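Local coordinates for T cell receptor gamma chain (Monodelphis domestica, PDB 7L15), which pairs with a mu chain to form the marsupial gamma mu T cell receptor, which probably serves antigen recognition at the T cell surface, at residues 12-17 and 151-156; 87-92 and 115-120; 30-35 and 97-102; 69-74 and 81-86; 157-162 and 186-191. All blocks are in the same frame, centred on the assembly; numbering follows the deposited sequence.

Interaction 1. Residues 12-17 and 151-156; sequences SITRNA and DFFPNV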
# COMPACT_ATOMS: atom_id res chain seq x y z
N SER B 12 1.94 11.08 6.11
CA SER B 12 3.37 11.28 6.12
C SER B 12 3.71 12.52 6.93
O SER B 12 2.86 13.39 7.16
CB SER B 12 3.94 11.39 4.70
OG SER B 12 3.43 12.55 4.06
N ILE B 13 4.96 12.58 7.38
CA ILE B 13 5.53 13.73 8.07
C ILE B 13 6.92 13.95 7.48
O ILE B 13 7.76 13.04 7.51
CB ILE B 13 5.62 13.51 9.59
CG1 ILE B 13 4.25 13.15 10.17
CG2 ILE B 13 6.18 14.74 10.31
CD1 ILE B 13 4.25 12.92 11.67
N THR B 14 7.16 15.14 6.92
CA THR B 14 8.44 15.48 6.33
C THR B 14 9.16 16.48 7.22
O THR B 14 8.56 17.43 7.71
CB THR B 14 8.28 16.07 4.92
OG1 THR B 14 7.54 15.16 4.10
CG2 THR B 14 9.64 16.28 4.27
N ARG B 15 10.45 16.24 7.44
CA ARG B 15 11.21 17.08 8.35
C ARG B 15 12.63 17.23 7.83
O ARG B 15 13.10 16.42 7.03
CB ARG B 15 11.24 16.49 9.76
CG ARG B 15 9.89 16.43 10.45
CD ARG B 15 9.46 17.83 10.94
NE ARG B 15 8.19 17.77 11.64
CZ ARG B 15 7.02 18.07 11.09
NH1 ARG B 15 6.97 18.46 9.82
NH2 ARG B 15 5.90 17.98 11.80
N ASN B 16 13.30 18.26 8.31
CA ASN B 16 14.75 18.37 8.20
C ASN B 16 15.39 17.83 9.47
O ASN B 16 14.72 17.56 10.46
CB ASN B 16 15.17 19.82 7.94
CG ASN B 16 14.74 20.32 6.56
OD1 ASN B 16 13.95 21.26 6.44
ND2 ASN B 16 15.27 19.68 5.52
N ALA B 17 16.72 17.65 9.42
CA ALA B 17 17.43 17.09 10.56
C ALA B 17 17.28 17.99 11.78
O ALA B 17 17.04 19.19 11.68
CB ALA B 17 18.91 16.90 10.24
N ASP B 151 1.86 17.13 -9.32
CA ASP B 151 2.71 18.18 -8.76
C ASP B 151 2.61 18.25 -7.24
O ASP B 151 2.53 19.34 -6.66
CB ASP B 151 2.40 19.53 -9.39
CG ASP B 151 3.52 20.52 -9.20
OD1 ASP B 151 4.68 20.07 -9.26
OD2 ASP B 151 3.26 21.73 -9.00
N PHE B 152 2.64 17.09 -6.57
CA PHE B 152 2.64 17.09 -5.11
C PHE B 152 4.01 16.71 -4.57
O PHE B 152 4.87 16.18 -5.28
CB PHE B 152 1.53 16.19 -4.52
CG PHE B 152 1.52 14.75 -5.01
CD1 PHE B 152 2.33 13.80 -4.43
CD2 PHE B 152 0.64 14.35 -6.01
CE1 PHE B 152 2.30 12.46 -4.86
CE2 PHE B 152 0.60 13.02 -6.45
CZ PHE B 152 1.43 12.08 -5.88
N PHE B 153 4.22 17.06 -3.29
CA PHE B 153 5.42 16.71 -2.55
C PHE B 153 5.02 16.68 -1.08
O PHE B 153 4.37 17.62 -0.61
CB PHE B 153 6.56 17.70 -2.75
CG PHE B 153 7.82 17.29 -2.06
CD1 PHE B 153 8.00 17.56 -0.71
CD2 PHE B 153 8.81 16.61 -2.75
CE1 PHE B 153 9.16 17.15 -0.08
CE2 PHE B 153 9.96 16.22 -2.12
CZ PHE B 153 10.14 16.48 -0.79
N PRO B 154 5.39 15.63 -0.33
CA PRO B 154 6.24 14.49 -0.71
C PRO B 154 5.55 13.45 -1.61
O PRO B 154 4.38 13.63 -1.93
CB PRO B 154 6.60 13.87 0.64
CG PRO B 154 5.36 14.10 1.46
CD PRO B 154 4.81 15.45 1.02
N ASN B 155 6.29 12.40 -2.00
CA ASN B 155 5.80 11.34 -2.88
C ASN B 155 4.94 10.30 -2.15
O ASN B 155 5.11 9.10 -2.36
CB ASN B 155 6.98 10.66 -3.57
CG ASN B 155 7.94 10.00 -2.59
OD1 ASN B 155 8.01 10.36 -1.42
ND2 ASN B 155 8.71 9.02 -3.08
N VAL B 156 4.04 10.74 -1.28
CA VAL B 156 3.16 9.85 -0.53
C VAL B 156 1.74 10.38 -0.69
O VAL B 156 1.50 11.57 -0.48
CB VAL B 156 3.54 9.80 0.97
CG1 VAL B 156 2.63 8.85 1.71
CG2 VAL B 156 4.99 9.37 1.15
O HOH W 1 1.85 12.93 1.68

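Interaction 2. Residues 87-92 and 115-120; sequences LQVSDS and VTESAF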
# COMPACT_ATOMS: atom_id res chain seq x y z
N LEU B 87 15.55 14.48 14.89
CA LEU B 87 15.46 13.66 13.69
C LEU B 87 16.77 13.64 12.92
O LEU B 87 17.44 14.67 12.79
CB LEU B 87 14.32 14.17 12.82
CG LEU B 87 12.98 13.88 13.50
CD1 LEU B 87 11.83 14.56 12.77
CD2 LEU B 87 12.74 12.37 13.58
N GLN B 88 17.13 12.46 12.44
CA GLN B 88 18.23 12.25 11.51
C GLN B 88 17.69 11.49 10.30
O GLN B 88 16.64 10.86 10.37
CB GLN B 88 19.37 11.45 12.15
CG GLN B 88 19.84 12.01 13.50
CD GLN B 88 20.43 13.40 13.39
OE1 GLN B 88 21.08 13.74 12.39
NE2 GLN B 88 20.20 14.23 14.40
N VAL B 89 18.43 11.57 9.18
CA VAL B 89 17.97 10.89 7.97
C VAL B 89 17.75 9.42 8.26
O VAL B 89 16.79 8.82 7.77
CB VAL B 89 18.96 11.11 6.81
CG1 VAL B 89 19.01 12.58 6.43
CG2 VAL B 89 20.37 10.62 7.20
N SER B 90 18.58 8.84 9.12
CA SER B 90 18.48 7.42 9.44
C SER B 90 17.19 7.07 10.18
O SER B 90 16.94 5.88 10.41
CB SER B 90 19.69 7.02 10.28
OG SER B 90 19.70 7.74 11.50
N ASP B 91 16.38 8.06 10.57
CA ASP B 91 15.08 7.80 11.20
C ASP B 91 13.95 7.61 10.20
O ASP B 91 12.87 7.18 10.62
CB ASP B 91 14.71 8.95 12.13
CG ASP B 91 15.69 9.12 13.26
OD1 ASP B 91 16.18 8.09 13.75
OD2 ASP B 91 15.98 10.27 13.62
N SER B 92 14.15 7.94 8.91
CA SER B 92 13.09 7.78 7.93
C SER B 92 12.60 6.34 7.88
O SER B 92 13.40 5.40 7.98
CB SER B 92 13.59 8.19 6.53
OG SER B 92 14.13 9.49 6.58
N VAL B 115 12.84 12.18 6.69
CA VAL B 115 13.82 13.14 7.16
C VAL B 115 14.81 13.36 6.03
O VAL B 115 15.40 12.41 5.52
CB VAL B 115 14.52 12.66 8.44
CG1 VAL B 115 15.32 13.82 9.09
CG2 VAL B 115 13.48 12.11 9.40
N THR B 116 14.99 14.62 5.65
CA THR B 116 15.90 14.95 4.56
C THR B 116 16.78 16.12 4.97
O THR B 116 16.40 16.96 5.79
CB THR B 116 15.14 15.27 3.27
OG1 THR B 116 16.08 15.66 2.26
CG2 THR B 116 14.18 16.39 3.49
N GLU B 117 17.98 16.14 4.41
CA GLU B 117 18.89 17.25 4.64
C GLU B 117 18.76 18.34 3.58
O GLU B 117 19.46 19.35 3.67
CB GLU B 117 20.33 16.75 4.73
CG GLU B 117 20.88 16.73 6.15
CD GLU B 117 21.84 15.57 6.42
OE1 GLU B 117 22.60 15.21 5.50
OE2 GLU B 117 21.83 15.03 7.54
N SER B 118 17.87 18.17 2.60
CA SER B 118 17.64 19.19 1.58
C SER B 118 16.47 20.09 1.96
O SER B 118 15.51 19.66 2.61
CB SER B 118 17.35 18.54 0.23
OG SER B 118 18.39 17.65 -0.15
N ALA B 119 16.55 21.35 1.56
CA ALA B 119 15.38 22.21 1.68
C ALA B 119 14.23 21.62 0.88
O ALA B 119 14.44 21.01 -0.17
CB ALA B 119 15.69 23.62 1.20
N PHE B 120 13.02 21.80 1.39
CA PHE B 120 11.83 21.29 0.70
C PHE B 120 10.66 22.19 1.03
O PHE B 120 10.67 22.92 2.03
CB PHE B 120 11.50 19.85 1.13
CG PHE B 120 11.04 19.76 2.56
CD1 PHE B 120 11.96 19.57 3.58
CD2 PHE B 120 9.70 19.88 2.89
CE1 PHE B 120 11.56 19.51 4.89
CE2 PHE B 120 9.28 19.82 4.20
CZ PHE B 120 10.22 19.63 5.19

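Interaction 3. Residues 30-35 and 97-102; sequences PVSDYV and CASWDG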
# COMPACT_ATOMS: atom_id res chain seq x y z
N PRO B 30 -10.93 -0.36 21.69
CA PRO B 30 -9.73 -0.93 22.29
C PRO B 30 -10.04 -2.20 23.07
O PRO B 30 -11.04 -2.28 23.79
CB PRO B 30 -9.23 0.19 23.21
CG PRO B 30 -9.89 1.44 22.70
CD PRO B 30 -11.22 0.99 22.20
N VAL B 31 -9.19 -3.20 22.90
CA VAL B 31 -9.26 -4.45 23.63
C VAL B 31 -8.06 -4.67 24.53
O VAL B 31 -7.93 -5.74 25.14
CB VAL B 31 -9.43 -5.64 22.66
CG1 VAL B 31 -10.05 -6.85 23.35
CG2 VAL B 31 -10.25 -5.23 21.46
N SER B 32 -7.16 -3.69 24.63
CA SER B 32 -5.91 -3.87 25.36
C SER B 32 -5.48 -2.55 25.96
O SER B 32 -5.86 -1.47 25.50
CB SER B 32 -4.80 -4.42 24.45
OG SER B 32 -3.63 -4.72 25.20
N ASP B 33 -4.65 -2.64 27.00
CA ASP B 33 -4.12 -1.46 27.65
C ASP B 33 -2.84 -0.93 27.02
O ASP B 33 -2.43 0.20 27.31
CB ASP B 33 -3.88 -1.75 29.13
CG ASP B 33 -3.60 -0.51 29.93
OD1 ASP B 33 -4.32 0.49 29.74
OD2 ASP B 33 -2.66 -0.53 30.75
N TYR B 34 -2.19 -1.71 26.16
CA TYR B 34 -0.89 -1.35 25.62
C TYR B 34 -0.99 -0.97 24.15
O TYR B 34 -1.67 -1.65 23.36
CB TYR B 34 0.11 -2.49 25.83
CG TYR B 34 0.29 -2.77 27.30
CD1 TYR B 34 1.22 -2.08 28.05
CD2 TYR B 34 -0.54 -3.67 27.95
CE1 TYR B 34 1.36 -2.30 29.41
CE2 TYR B 34 -0.42 -3.90 29.31
CZ TYR B 34 0.54 -3.22 30.04
OH TYR B 34 0.67 -3.45 31.38
N VAL B 35 -0.35 0.14 23.80
CA VAL B 35 -0.20 0.59 22.42
C VAL B 35 1.26 0.41 22.05
O VAL B 35 2.15 0.92 22.76
CB VAL B 35 -0.65 2.05 22.26
CG1 VAL B 35 -0.48 2.50 20.82
CG2 VAL B 35 -2.10 2.20 22.70
N CYS B 97 1.53 1.98 14.63
CA CYS B 97 1.07 1.59 15.95
C CYS B 97 0.36 0.25 15.86
O CYS B 97 -0.13 -0.15 14.81
CB CYS B 97 0.14 2.64 16.56
SG CYS B 97 -1.33 3.02 15.61
N ALA B 98 0.35 -0.48 16.97
CA ALA B 98 -0.22 -1.82 16.97
C ALA B 98 -0.87 -2.10 18.31
O ALA B 98 -0.57 -1.44 19.31
CB ALA B 98 0.85 -2.87 16.67
N SER B 99 -1.74 -3.10 18.32
CA SER B 99 -2.35 -3.55 19.56
C SER B 99 -2.60 -5.05 19.53
O SER B 99 -3.08 -5.59 18.52
CB SER B 99 -3.67 -2.82 19.84
OG SER B 99 -4.13 -3.15 21.14
N TRP B 100 -2.30 -5.72 20.63
CA TRP B 100 -2.69 -7.11 20.81
C TRP B 100 -4.20 -7.23 20.89
O TRP B 100 -4.87 -6.41 21.53
CB TRP B 100 -2.07 -7.68 22.09
CG TRP B 100 -0.63 -8.05 21.97
CD1 TRP B 100 0.42 -7.48 22.62
CD2 TRP B 100 -0.07 -9.09 21.14
NE1 TRP B 100 1.60 -8.09 22.25
CE2 TRP B 100 1.32 -9.08 21.35
CE3 TRP B 100 -0.62 -10.02 20.25
CZ2 TRP B 100 2.18 -9.96 20.70
CZ3 TRP B 100 0.24 -10.90 19.61
CH2 TRP B 100 1.62 -10.86 19.84
N ASP B 101 -4.75 -8.26 20.21
CA ASP B 101 -6.16 -8.66 20.32
C ASP B 101 -6.18 -10.19 20.40
O ASP B 101 -6.44 -10.89 19.41
CB ASP B 101 -7.00 -8.13 19.15
CG ASP B 101 -8.48 -8.43 19.31
OD1 ASP B 101 -8.86 -9.15 20.26
OD2 ASP B 101 -9.28 -7.95 18.47
N GLY B 102 -5.91 -10.71 21.59
CA GLY B 102 -5.76 -12.14 21.76
C GLY B 102 -4.40 -12.60 21.29
O GLY B 102 -3.39 -11.93 21.55

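Interaction 4. Residues 69-74 and 81-86; sequences KVRAYK and RLIVSD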
# COMPACT_ATOMS: atom_id res chain seq x y z
N LYS B 69 14.91 9.80 22.75
CA LYS B 69 14.77 9.71 21.31
C LYS B 69 13.33 9.43 20.88
O LYS B 69 12.83 10.07 19.95
CB LYS B 69 15.73 8.64 20.76
CG LYS B 69 15.75 8.47 19.24
CD LYS B 69 16.27 9.71 18.53
CE LYS B 69 16.21 9.54 17.01
NZ LYS B 69 16.64 10.79 16.33
N VAL B 70 12.65 8.48 21.53
CA VAL B 70 11.26 8.14 21.23
C VAL B 70 10.49 8.05 22.54
O VAL B 70 10.99 7.50 23.53
CB VAL B 70 11.13 6.82 20.44
CG1 VAL B 70 11.58 7.02 19.03
CG2 VAL B 70 11.93 5.71 21.14
N ARG B 71 9.26 8.55 22.53
CA ARG B 71 8.47 8.66 23.75
C ARG B 71 7.00 8.75 23.34
O ARG B 71 6.65 9.57 22.49
CB ARG B 71 8.88 9.90 24.55
CG ARG B 71 8.32 9.99 25.97
CD ARG B 71 8.65 11.34 26.62
NE ARG B 71 7.91 12.44 26.01
CZ ARG B 71 6.65 12.75 26.31
NH1 ARG B 71 6.06 13.76 25.70
NH2 ARG B 71 5.99 12.03 27.21
N ALA B 72 6.16 7.90 23.92
CA ALA B 72 4.73 7.95 23.69
C ALA B 72 4.02 8.62 24.86
O ALA B 72 4.40 8.44 26.02
CB ALA B 72 4.15 6.56 23.47
N TYR B 73 2.97 9.38 24.56
CA TYR B 73 2.16 10.03 25.58
C TYR B 73 0.70 10.05 25.12
O TYR B 73 0.37 9.54 24.04
CB TYR B 73 2.73 11.42 25.92
CG TYR B 73 2.47 12.49 24.88
CD1 TYR B 73 3.04 12.43 23.62
CD2 TYR B 73 1.67 13.59 25.19
CE1 TYR B 73 2.80 13.42 22.67
CE2 TYR B 73 1.43 14.59 24.25
CZ TYR B 73 1.99 14.50 23.00
OH TYR B 73 1.74 15.49 22.08
N LYS B 74 -0.17 10.63 25.94
CA LYS B 74 -1.61 10.68 25.66
C LYS B 74 -1.98 11.95 24.88
O LYS B 74 -1.31 12.98 24.98
CB LYS B 74 -2.41 10.64 26.96
N ARG B 81 0.16 9.16 20.97
CA ARG B 81 1.05 9.90 20.09
C ARG B 81 2.49 9.49 20.35
O ARG B 81 2.90 9.32 21.50
CB ARG B 81 0.90 11.43 20.29
CG ARG B 81 -0.45 12.00 19.83
CD ARG B 81 -0.52 13.52 20.02
NE ARG B 81 0.21 14.26 18.99
CZ ARG B 81 -0.37 15.03 18.07
NH1 ARG B 81 0.38 15.66 17.17
NH2 ARG B 81 -1.69 15.17 18.05
N LEU B 82 3.26 9.33 19.28
CA LEU B 82 4.68 9.02 19.35
C LEU B 82 5.48 10.23 18.91
O LEU B 82 5.28 10.76 17.81
CB LEU B 82 5.02 7.82 18.45
CG LEU B 82 6.50 7.50 18.24
CD1 LEU B 82 7.13 6.97 19.53
CD2 LEU B 82 6.71 6.53 17.09
N ILE B 83 6.40 10.68 19.77
CA ILE B 83 7.29 11.78 19.44
C ILE B 83 8.68 11.22 19.18
O ILE B 83 9.21 10.47 20.02
CB ILE B 83 7.33 12.84 20.54
CG1 ILE B 83 5.98 13.54 20.65
CG2 ILE B 83 8.44 13.86 20.25
CD1 ILE B 83 6.02 14.85 21.42
N VAL B 84 9.25 11.57 18.03
CA VAL B 84 10.60 11.18 17.66
C VAL B 84 11.42 12.46 17.61
O VAL B 84 11.17 13.35 16.79
CB VAL B 84 10.61 10.44 16.31
CG1 VAL B 84 12.01 9.92 16.00
CG2 VAL B 84 9.63 9.31 16.36
N SER B 85 12.38 12.58 18.53
CA SER B 85 13.14 13.81 18.68
C SER B 85 14.41 13.77 17.83
O SER B 85 14.85 12.71 17.38
CB SER B 85 13.51 14.06 20.14
OG SER B 85 12.38 13.93 20.99
N ASP B 86 15.00 14.95 17.65
CA ASP B 86 16.32 15.14 17.06
C ASP B 86 16.48 14.28 15.81
O ASP B 86 17.39 13.46 15.69
CB ASP B 86 17.43 14.85 18.08
CG ASP B 86 18.83 15.16 17.54
OD1 ASP B 86 19.05 16.30 17.09
OD2 ASP B 86 19.70 14.26 17.56

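Interaction 5. Residues 157-162 and 186-191; sequences VKTYWK and QVSWLT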
# COMPACT_ATOMS: atom_id res chain seq x y z
N VAL B 157 0.81 9.51 -1.06
CA VAL B 157 -0.57 9.92 -1.28
C VAL B 157 -1.44 8.68 -1.19
O VAL B 157 -0.98 7.56 -1.44
CB VAL B 157 -0.72 10.65 -2.64
CG1 VAL B 157 -0.57 9.66 -3.79
CG2 VAL B 157 -2.05 11.43 -2.73
N LYS B 158 -2.69 8.88 -0.80
CA LYS B 158 -3.66 7.81 -0.64
C LYS B 158 -4.95 8.26 -1.33
O LYS B 158 -5.41 9.38 -1.09
CB LYS B 158 -3.90 7.51 0.84
CG LYS B 158 -4.99 6.49 1.14
CD LYS B 158 -5.06 6.18 2.65
CE LYS B 158 -6.13 5.13 2.99
NZ LYS B 158 -6.30 4.99 4.47
N THR B 159 -5.48 7.42 -2.21
CA THR B 159 -6.66 7.75 -3.00
C THR B 159 -7.61 6.56 -2.98
O THR B 159 -7.17 5.41 -2.93
CB THR B 159 -6.32 8.11 -4.45
OG1 THR B 159 -5.86 6.94 -5.13
CG2 THR B 159 -5.25 9.17 -4.52
N TYR B 160 -8.91 6.84 -3.03
CA TYR B 160 -9.90 5.78 -3.05
C TYR B 160 -11.21 6.30 -3.65
O TYR B 160 -11.51 7.49 -3.60
CB TYR B 160 -10.12 5.15 -1.66
CG TYR B 160 -10.13 6.11 -0.46
CD1 TYR B 160 -8.95 6.70 -0.02
CD2 TYR B 160 -11.30 6.39 0.24
CE1 TYR B 160 -8.94 7.57 1.07
CE2 TYR B 160 -11.29 7.27 1.35
CZ TYR B 160 -10.10 7.85 1.75
OH TYR B 160 -10.03 8.72 2.83
N TRP B 161 -11.96 5.37 -4.23
CA TRP B 161 -13.25 5.64 -4.84
C TRP B 161 -14.32 4.91 -4.05
O TRP B 161 -14.16 3.74 -3.71
CB TRP B 161 -13.28 5.16 -6.30
CG TRP B 161 -12.15 5.69 -7.14
CD1 TRP B 161 -10.82 5.37 -7.03
CD2 TRP B 161 -12.26 6.62 -8.22
NE1 TRP B 161 -10.10 6.06 -7.98
CE2 TRP B 161 -10.96 6.83 -8.73
CE3 TRP B 161 -13.34 7.29 -8.82
CZ2 TRP B 161 -10.70 7.68 -9.80
CZ3 TRP B 161 -13.07 8.16 -9.89
CH2 TRP B 161 -11.76 8.34 -10.36
N LYS B 162 -15.42 5.60 -3.76
CA LYS B 162 -16.58 4.98 -3.13
C LYS B 162 -17.83 5.30 -3.95
O LYS B 162 -17.90 6.32 -4.63
CB LYS B 162 -16.79 5.47 -1.71
CG LYS B 162 -15.66 5.16 -0.75
CD LYS B 162 -16.10 5.47 0.68
CE LYS B 162 -14.98 5.18 1.66
NZ LYS B 162 -14.32 3.91 1.28
N GLN B 186 0.43 10.93 -9.60
CA GLN B 186 -0.11 9.58 -9.64
C GLN B 186 -1.48 9.62 -10.28
O GLN B 186 -2.28 10.51 -9.99
CB GLN B 186 -0.24 8.96 -8.24
CG GLN B 186 -0.75 7.54 -8.29
CD GLN B 186 -1.00 6.95 -6.91
OE1 GLN B 186 -1.68 7.55 -6.09
NE2 GLN B 186 -0.45 5.76 -6.66
N VAL B 187 -1.76 8.65 -11.16
CA VAL B 187 -3.08 8.53 -11.76
C VAL B 187 -3.76 7.29 -11.19
O VAL B 187 -3.11 6.28 -10.95
CB VAL B 187 -2.98 8.47 -13.30
CG1 VAL B 187 -2.39 7.20 -13.75
CG2 VAL B 187 -4.34 8.64 -13.92
N SER B 188 -5.05 7.39 -10.92
CA SER B 188 -5.85 6.20 -10.67
C SER B 188 -7.10 6.23 -11.53
O SER B 188 -7.51 7.29 -12.01
CB SER B 188 -6.26 6.06 -9.20
OG SER B 188 -7.33 6.94 -8.92
N TRP B 189 -7.70 5.07 -11.72
CA TRP B 189 -8.86 5.04 -12.61
C TRP B 189 -9.80 3.90 -12.23
O TRP B 189 -9.39 2.89 -11.67
CB TRP B 189 -8.42 4.94 -14.07
CG TRP B 189 -7.67 3.69 -14.50
CD1 TRP B 189 -8.20 2.63 -15.19
CD2 TRP B 189 -6.27 3.42 -14.37
NE1 TRP B 189 -7.22 1.70 -15.46
CE2 TRP B 189 -6.02 2.17 -14.98
CE3 TRP B 189 -5.20 4.12 -13.79
CZ2 TRP B 189 -4.74 1.59 -15.03
CZ3 TRP B 189 -3.93 3.54 -13.84
CH2 TRP B 189 -3.72 2.29 -14.45
N LEU B 190 -11.07 4.10 -12.55
CA LEU B 190 -12.13 3.19 -12.11
C LEU B 190 -13.01 2.86 -13.31
O LEU B 190 -13.71 3.73 -13.84
CB LEU B 190 -12.94 3.82 -10.98
CG LEU B 190 -14.20 3.08 -10.52
CD1 LEU B 190 -13.84 1.88 -9.67
CD2 LEU B 190 -15.15 4.02 -9.77
N THR B 191 -12.97 1.60 -13.72
CA THR B 191 -13.80 1.08 -14.80
C THR B 191 -15.00 0.38 -14.18
O THR B 191 -14.84 -0.52 -13.35
CB THR B 191 -12.98 0.12 -15.65
OG1 THR B 191 -11.81 0.82 -16.13
CG2 THR B 191 -13.80 -0.40 -16.81

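Interaction 1. Residues 12-17 and 151-156
Pro154 is the bump at the middle of this contact. Its CG lies 3.6 Å from Ser12 OG and equally 3.6 Å from Thr14 OG1, so a ring methylene faces two hydroxyls of strand 12-16. The Thr14 side chain and the proline ring slide past each other in opposite directions. With Thr14 OG1 anti to the carbonyl carbon (chi1 -55°), the methyl CG2 is the branch that approaches the Phe153 ring, obliquely and at 4.5 Å from CE1. Farther along, Ser12 CB abuts Val156 CB at 4.1 Å. The two segments share no direct hydrogen bond. One water spans them instead, donating to Ser12 OG at 2.9 Å and to Val156 O at 2.6 Å. In the next shell, a cis peptide bond before Pro154 turns the chain, and Pro154 CB comes over one face of the Phe153 ring, offset toward its rim. A cis proline at this turn is well known from constant domains of antibodies and T cell receptors. Glu208 reaches in with both carboxylate oxygens, binding Ser12 OG and Thr14 N, while His207 NE2 bonds Pro154 O. Variable and constant domains thus meet here through small, mixed surfaces: methylene against hydroxyl, a bridging water, and a carboxylate that the two bonds from strand 12-16 would favour in its ionised form.

Interaction 2. Residues 87-92 and 115-120
Ser92 holds OG anti to its carbonyl carbon, beside its own N (chi1 -53°), and Val115 holds CG1 anti to N (chi1 -168°). The first torsion presents a hydroxyl to the strand; the second spreads both valine methyls against the turn 87-92. Val115 N donates to Ser92 OG, 3.0 Å away and fairly straight at 163°. The same hydroxyl donates back into its own turn, meeting a lone pair of Val89 O at 3.0 Å, and this carbonyl also accepts Ser92 N. Gln88 O comes up to the branch of the valine, 3.4 Å from Val115 CB, while Leu87 CB touches CG1 of Val115 at 3.9 Å. At the outer margin Val89 CG1 crosses the end of Glu117, 3.9 Å from OE2. Asp91 ties the turn together: its OD2 takes Gln88 N at 2.7 Å, from above the carboxylate plane, and forms a salt bridge with Lys69. Asp91 O accepts Tyr95 OH four residues on, the tyrosine corner familiar in variable domains. The 3-10 turn 89-91 leads into strand 93-101 and leans on the end of strand 104-116, whose other flank is hydrogen-bonded to strand 12-16.

Interaction 3. Residues 30-35 and 97-102
The two segments run roughly antiparallel, their end-to-end directions 152° apart, and draw nearest at Val35 and Ser99, where the CA atoms are 5.5 Å apart. Toward the loop ends the gap widens to 6.4 Å between Ser32 CA and Trp100 CA. No hydrogen bond joins these residues; the backbone bonding of the neighbouring strands is taken up just beyond, between Ala98 and His36. Val35 CA sits 3.7 Å from Ala98 O, and its CG1, anti to N, meets Cys97 CB at 4.3 Å. Ser32 turns its CB to the opposite strand, 3.5 Å from Trp100 O and 3.6 Å from Ser99 OG. The Ser99 hydroxyl, anti to its own N (chi1 -172°), gives a weak bond of 3.4 Å to Trp100 O. In variable-domain terms, strands 34-40 and 93-101 are C and F of the immunoglobulin sandwich: Cys97 carries the disulfide to Cys25 that pins the two sheets; the loop entering strand 34-40 belongs to CDR1, the one leaving strand 93-101 to CDR3. At the loop end Val31 and Asp101 cross obliquely, Val31 CG1 lying 4.0 Å from Asp101 OD1, methyl against carboxylate. Trp100 instead serves the partner subunit: NE1 donates to Asp116 O of the mu chain, and the indole makes a cation-pi contact with Arg108 of that chain, while its ring also meets His36 of its own chain at about a right angle.

Interaction 4. Residues 69-74 and 81-86
Two neighbouring strands, 70-74 and 81-84, run antiparallel, their directions 151° apart, with the axes 4.7 Å apart at closest approach, so side chains alternate between two faces. On the buried face the valines stand side by side, pointing the same way, with Val70 CG1 4.0 Å from Val84 CG2. Leu82, its CG anti to N, sends CD1 diagonally into the notch beside Val70 CB, 4.1 Å away; Ala72 next to it is a low spot that packs on Leu50 and Tyr52 of the opposing sheet. The outer face is bulkier. Tyr73 takes the crowded position between N and carbonyl carbon (chi1 75°), which lays its ring alongside Arg81, the ring and guanidinium planes 49° apart. CE1 of this ring presses on Arg81 CB at 3.6 Å, and Tyr73 OH meets Arg81 CD at 3.6 Å. The tip of Ile83, CD1, comes obliquely to Tyr73 CE1 at 3.7 Å. Paired backbone bonds link Arg71 with Ile83 and Tyr73 with Arg81. Beyond the strands Lys69 bends at chi2 so that NZ bonds Ser85 O, 2.8 Å off and nearly along the C=O axis; its charge has a second partner in Asp91. This is the D-E hairpin at the edge of a variable-domain sheet, with Val70, Ala72, Leu82 and Val84 turned into the sandwich and Arg71, Tyr73, Arg81 and Ile83 on the outer face.

Interaction 5. Residues 157-162 and 186-191
Trp161 meets two partners of strand 186-191, one at its edge and one over its face. Its indole N-H points at Ser188: NE1 to OG is 3.1 Å, bent to 147° at the hydrogen but close to the ring plane. Ser188 holds OG in the crowded position between N and carbonyl carbon, which directs it toward the opposite strand. Leu190 and the tryptophan slide past each other in opposite directions, so that Leu190 CB sits over the six-membered ring, 4.1 Å from its centroid and 16° off the normal, a CH-pi contact; Leu190 CD2 adds an apolar contact with Trp161 CE3 at 3.9 Å. These strands face each other from the two sheets of a C1-set sandwich, their axes 8.5 Å apart at closest approach and nearly parallel, and Trp161 is the core tryptophan that strand C of immunoglobulin domains commonly carries. Tyr203 completes its packing with an edge-to-face stack. Toward the start of the strands the contact is smaller: Val157 and Gln186 cross obliquely, and Val157 CG1 rests 3.3 Å from Gln186 OE1. The amide NE2 of Gln186 is held by Gly175 O. Trp189 points away from this interior, its NE1 bonded to Ser188 of the mu chain.

How the interactions relate
Interaction 1 opens near the N terminus, at residues 12-17, and closes only at 151-156, joining the variable to the constant domain. Nested inside that loop, interaction 3 spans from 30-35 to 97-102 and itself encloses the short hairpin of interaction 4. Interaction 2, also inside the loop of interaction 1, opens at 87-92 and closes at 115-120, so its segments alternate with those of interaction 3 and the two cross. Interaction 4 meets interaction 2 through a salt bridge, while interactions 1 and 2 touch where strand 12-16 pairs with the end of strand 104-116 and the residues that follow it. Interaction 5 begins once interaction 1 has closed, adjoins it through Phe152, and ties together the two sheets of the constant domain.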